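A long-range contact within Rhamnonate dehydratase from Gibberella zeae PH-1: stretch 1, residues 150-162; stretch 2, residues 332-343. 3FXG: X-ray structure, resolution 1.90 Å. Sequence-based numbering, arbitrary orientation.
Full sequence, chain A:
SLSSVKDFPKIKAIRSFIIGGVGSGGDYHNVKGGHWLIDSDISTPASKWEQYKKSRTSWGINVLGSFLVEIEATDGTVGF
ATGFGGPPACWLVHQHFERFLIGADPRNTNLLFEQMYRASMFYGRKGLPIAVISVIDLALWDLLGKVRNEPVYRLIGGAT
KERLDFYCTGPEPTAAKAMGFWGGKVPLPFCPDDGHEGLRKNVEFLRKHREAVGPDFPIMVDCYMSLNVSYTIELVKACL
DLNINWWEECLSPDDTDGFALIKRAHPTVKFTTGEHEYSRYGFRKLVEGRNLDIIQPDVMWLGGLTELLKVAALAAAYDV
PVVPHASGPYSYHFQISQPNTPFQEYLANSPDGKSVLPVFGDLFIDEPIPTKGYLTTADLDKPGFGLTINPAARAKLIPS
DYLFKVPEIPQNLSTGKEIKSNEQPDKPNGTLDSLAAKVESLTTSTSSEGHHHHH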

# COMPACT_ATOMS: atom_id res chain seq x y z
N GLU A 150 -0.34 44.50 -24.32
CA GLU A 150 -0.48 43.13 -24.81
C GLU A 150 -1.62 42.40 -24.09
O GLU A 150 -1.94 42.73 -22.94
N PRO A 151 -2.25 41.42 -24.75
CA PRO A 151 -3.34 40.68 -24.11
C PRO A 151 -2.67 39.80 -23.06
O PRO A 151 -1.51 39.42 -23.22
N VAL A 152 -3.38 39.47 -21.99
CA VAL A 152 -2.80 38.63 -20.94
C VAL A 152 -2.30 37.28 -21.47
O VAL A 152 -1.24 36.81 -21.06
N TYR A 153 -3.06 36.67 -22.37
CA TYR A 153 -2.65 35.36 -22.89
C TYR A 153 -1.28 35.39 -23.56
O TYR A 153 -0.55 34.39 -23.54
N ARG A 154 -0.90 36.53 -24.14
CA ARG A 154 0.40 36.65 -24.79
C ARG A 154 1.54 36.79 -23.78
O ARG A 154 2.71 36.76 -24.15
N LEU A 155 1.18 36.94 -22.51
CA LEU A 155 2.16 37.09 -21.43
C LEU A 155 2.34 35.81 -20.61
O LEU A 155 3.26 35.71 -19.81
N ILE A 156 1.47 34.83 -20.82
CA ILE A 156 1.55 33.60 -20.03
C ILE A 156 1.74 32.31 -20.83
O ILE A 156 1.30 31.24 -20.40
N GLY A 157 2.39 32.40 -21.98
CA GLY A 157 2.63 31.20 -22.77
C GLY A 157 2.18 31.29 -24.20
O GLY A 157 2.51 30.42 -25.01
N GLY A 158 1.44 32.35 -24.53
CA GLY A 158 0.97 32.52 -25.90
C GLY A 158 -0.28 31.72 -26.20
O GLY A 158 -1.03 31.34 -25.31
N ALA A 159 -0.50 31.44 -27.48
CA ALA A 159 -1.67 30.68 -27.89
C ALA A 159 -1.29 29.26 -28.27
O ALA A 159 -0.50 29.04 -29.18
N THR A 160 -1.86 28.29 -27.55
CA THR A 160 -1.60 26.89 -27.84
C THR A 160 -2.67 26.41 -28.82
O THR A 160 -2.63 25.28 -29.31
N LYS A 161 -3.63 27.29 -29.09
CA LYS A 161 -4.71 27.03 -30.03
C LYS A 161 -5.24 28.38 -30.49
O LYS A 161 -5.16 29.36 -29.76
N GLU A 162 -5.79 28.43 -31.70
CA GLU A 162 -6.31 29.68 -32.22
C GLU A 162 -7.81 29.82 -31.99
O GLU A 162 -8.39 30.89 -32.20
N TYR A 332 -10.71 32.62 -20.29
CA TYR A 332 -10.42 32.51 -21.72
C TYR A 332 -8.93 32.68 -22.00
O TYR A 332 -8.34 31.89 -22.73
N HIS A 333 -8.32 33.70 -21.40
CA HIS A 333 -6.91 33.95 -21.62
C HIS A 333 -6.05 32.80 -21.12
O HIS A 333 -4.98 32.52 -21.66
N PHE A 334 -6.53 32.13 -20.07
CA PHE A 334 -5.80 31.01 -19.51
C PHE A 334 -5.95 29.77 -20.40
O PHE A 334 -4.96 29.15 -20.78
N GLN A 335 -7.19 29.41 -20.71
CA GLN A 335 -7.47 28.23 -21.54
C GLN A 335 -6.80 28.23 -22.90
O GLN A 335 -6.41 27.17 -23.40
N ILE A 336 -6.67 29.40 -23.51
CA ILE A 336 -6.08 29.50 -24.83
C ILE A 336 -4.55 29.37 -24.82
O ILE A 336 -3.94 29.17 -25.87
N SER A 337 -3.95 29.44 -23.64
CA SER A 337 -2.49 29.43 -23.54
C SER A 337 -1.74 28.22 -22.98
O SER A 337 -0.52 28.17 -23.07
N GLN A 338 -2.45 27.25 -22.41
CA GLN A 338 -1.78 26.10 -21.82
C GLN A 338 -1.84 24.82 -22.65
O GLN A 338 -2.66 24.69 -23.56
N PRO A 339 -0.95 23.86 -22.35
CA PRO A 339 -0.95 22.61 -23.10
C PRO A 339 -2.07 21.65 -22.70
O PRO A 339 -2.47 20.80 -23.49
N ASN A 340 -2.57 21.80 -21.47
CA ASN A 340 -3.61 20.91 -20.96
C ASN A 340 -4.93 21.59 -20.59
O ASN A 340 -5.54 21.28 -19.56
N THR A 341 -5.38 22.51 -21.44
CA THR A 341 -6.63 23.24 -21.21
C THR A 341 -7.40 23.16 -22.54
O THR A 341 -7.45 24.12 -23.30
N PRO A 342 -8.01 21.99 -22.81
CA PRO A 342 -8.79 21.63 -24.00
C PRO A 342 -10.01 22.43 -24.42
O PRO A 342 -10.27 22.59 -25.61
N PHE A 343 -10.79 22.91 -23.46
CA PHE A 343 -11.98 23.68 -23.80
C PHE A 343 -12.43 24.55 -22.66
O PHE A 343 -11.79 24.60 -21.61

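The polar contacts gather where Thr160 and Lys161 meet carbonyls of Gln335, Ile336, Gln338 and Thr341. Thr160 N donates to Ile336 O at 2.8 Å, with an N-H...O angle of 160°, and the same carbonyl receives a CA-H...O contact from Ala159 CA at 3.4 Å (143° at the hydrogen). The CA-to-CB bond of Thr160 points toward stretch 2, and its p rotamer (chi1 52°) sets OG1 2.8 Å from Gln338 O and 3.1 Å from Ile336 O. Either oxygen could accept the single hydroxyl proton, and the geometry does not choose between them. The methyl CG2 of Thr160 lies 3.2 Å from Ser337 O.

Lys161 starts sideways, but its chain (p, t, chi3 148° between wells, m) brings the ammonium in among carbonyl oxygens. Lys161 NZ donates to Gln335 O at 2.7 Å and, weakly, to Thr341 O at 3.1 Å; a further weak bond reaches Thr160 OG1 at 3.0 Å. Gln335 O also accepts from Thr341 OG1 at 2.7 Å, so Thr341, in rotamer p, helps fix the carbonyl that the lysine uses. One water completes this cluster: it accepts from Lys161 NZ at 2.8 Å and from Thr341 N at 3.2 Å, and donates to Gln338 O at 2.7 Å, thereby bridging the two stretches.

Apolar packing centres on Ile336, which has the largest covered area in the contact, 104 Å². Its CB leaves sideways, and chi1 t with chi2 p carries CD1 to 3.4 Å from Lys161 CG, while CG2 sits 3.6 Å from Tyr153 CB. The isoleucine thus touches both the aliphatic part of the lysine and the base of the tyrosine. Lys161 O, 3.2 Å from Ile336 CD1, is buried here without a polar partner. Ile156 (p, t) extends CD1 to 3.4 Å from Ser337 OG and 3.8 Å from His333 O.

The aromatic contact involves Tyr153 and His333, both with CB directed toward the opposing stretch. Their centroids are 5.8 Å apart and their planes meet at 57°, an oblique arrangement. Tyr153 adopts p (chi1 82°), leading the end of its ring away, whereas His333 adopts m (chi1 -80°) and presents its ring edge to Tyr153 N, 3.1 Å from His333 CD2, and to Pro151 CB, 4.0 Å from His333 NE2. Val152, in rotamer t, adds CB at 3.6 Å from His333 CD2.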

# COMPACT_ATOMS: atom_id res chain seq x y z
CB GLU A 150 0.82 42.34 -24.60
CG GLU A 150 2.00 42.79 -25.45
CD GLU A 150 3.22 41.88 -25.30
OE1 GLU A 150 3.12 40.68 -25.63
OE2 GLU A 150 4.29 42.37 -24.86
CB PRO A 151 -3.92 39.83 -25.25
CG PRO A 151 -3.48 40.57 -26.51
CD PRO A 151 -2.09 41.01 -26.16
CB VAL A 152 -3.80 38.38 -19.78
CG1 VAL A 152 -3.27 37.31 -18.83
CG2 VAL A 152 -4.03 39.68 -19.02
CB TYR A 153 -3.73 34.79 -23.83
CG TYR A 153 -3.72 35.29 -25.27
CD1 TYR A 153 -2.99 34.61 -26.25
CD2 TYR A 153 -4.50 36.38 -25.66
CE1 TYR A 153 -3.04 35.01 -27.59
CE2 TYR A 153 -4.55 36.79 -27.00
CZ TYR A 153 -3.82 36.09 -27.96
OH TYR A 153 -3.88 36.46 -29.28
CB ARG A 154 0.42 37.86 -25.73
CG ARG A 154 -0.47 37.73 -26.95
CD ARG A 154 0.00 36.61 -27.87
NE ARG A 154 -0.74 36.61 -29.13
CZ ARG A 154 -0.71 35.63 -30.02
NH1 ARG A 154 0.04 34.55 -29.80
NH2 ARG A 154 -1.43 35.72 -31.12
CB LEU A 155 1.73 38.21 -20.48
CG LEU A 155 1.55 39.62 -21.06
CD1 LEU A 155 1.16 40.58 -19.94
CD2 LEU A 155 2.85 40.06 -21.72
CB ILE A 156 0.31 33.44 -19.13
CG1 ILE A 156 -0.96 33.42 -19.98
CG2 ILE A 156 0.25 34.59 -18.13
CD1 ILE A 156 -2.23 33.17 -19.19
CB ALA A 159 -2.36 31.37 -29.07
CB THR A 160 -1.62 26.02 -26.57
OG1 THR A 160 -2.83 26.25 -25.84
CG2 THR A 160 -0.42 26.35 -25.69
CB LYS A 161 -5.82 26.20 -29.38
CG LYS A 161 -6.31 26.72 -28.05
CD LYS A 161 -7.26 25.72 -27.40
CE LYS A 161 -7.16 25.78 -25.89
NZ LYS A 161 -5.75 25.57 -25.43
CB GLU A 162 -5.98 29.79 -33.71
CG GLU A 162 -4.48 29.84 -33.99
CD GLU A 162 -3.81 31.07 -33.39
OE1 GLU A 162 -2.71 30.93 -32.83
OE2 GLU A 162 -4.39 32.18 -33.50
CB TYR A 332 -11.20 33.56 -22.53
CG TYR A 332 -12.69 33.57 -22.27
CD1 TYR A 332 -13.33 32.44 -21.75
CD2 TYR A 332 -13.46 34.70 -22.54
CE1 TYR A 332 -14.70 32.45 -21.50
CE2 TYR A 332 -14.83 34.71 -22.30
CZ TYR A 332 -15.44 33.58 -21.77
OH TYR A 332 -16.79 33.58 -21.51
CB HIS A 333 -6.48 35.26 -20.95
CG HIS A 333 -6.83 36.48 -21.74
ND1 HIS A 333 -8.13 36.94 -21.88
CD2 HIS A 333 -6.05 37.35 -22.43
CE1 HIS A 333 -8.13 38.04 -22.61
NE2 HIS A 333 -6.89 38.31 -22.96
CB PHE A 334 -6.31 30.70 -18.10
CG PHE A 334 -5.69 29.48 -17.49
CD1 PHE A 334 -4.37 29.50 -17.06
CD2 PHE A 334 -6.42 28.31 -17.37
CE1 PHE A 334 -3.78 28.36 -16.52
CE2 PHE A 334 -5.84 27.16 -16.83
CZ PHE A 334 -4.52 27.19 -16.41
CB GLN A 335 -8.98 28.07 -21.75
CG GLN A 335 -9.74 27.57 -20.55
CD GLN A 335 -9.04 26.42 -19.85
OE1 GLN A 335 -8.05 26.63 -19.15
NE2 GLN A 335 -9.55 25.21 -20.04
CB ILE A 336 -6.46 30.85 -25.49
CG1 ILE A 336 -6.35 30.76 -27.01
CG2 ILE A 336 -5.55 31.95 -24.96
CD1 ILE A 336 -7.42 29.90 -27.63
CB SER A 337 -2.05 30.64 -22.73
OG SER A 337 -2.53 30.55 -21.40
CB GLN A 338 -2.35 25.84 -20.42
CG GLN A 338 -2.34 27.07 -19.51
CD GLN A 338 -0.94 27.59 -19.23
OE1 GLN A 338 -0.58 28.71 -19.60
NE2 GLN A 338 -0.13 26.77 -18.56
CB PRO A 339 0.43 22.04 -22.82
CG PRO A 339 0.71 22.52 -21.42
CD PRO A 339 0.24 23.96 -21.49
CB ASN A 340 -3.07 20.15 -19.74
CG ASN A 340 -2.70 21.08 -18.60
OD1 ASN A 340 -2.20 22.18 -18.82
ND2 ASN A 340 -2.93 20.62 -17.36
CB THR A 341 -6.33 24.71 -20.84
OG1 THR A 341 -5.38 25.26 -21.76
CG2 THR A 341 -5.76 24.78 -19.43
CB PRO A 342 -9.13 20.17 -23.74
CG PRO A 342 -9.34 20.15 -22.27
CD PRO A 342 -8.15 20.95 -21.77
CB PHE A 343 -13.09 22.73 -24.26
CG PHE A 343 -13.25 21.52 -23.39
CD1 PHE A 343 -13.91 21.60 -22.17
CD2 PHE A 343 -12.72 20.29 -23.79
CE1 PHE A 343 -14.04 20.47 -21.35
CE2 PHE A 343 -12.85 19.16 -22.98
CZ PHE A 343 -13.51 19.25 -21.76
O HOH W 1 -4.67 23.18 -24.45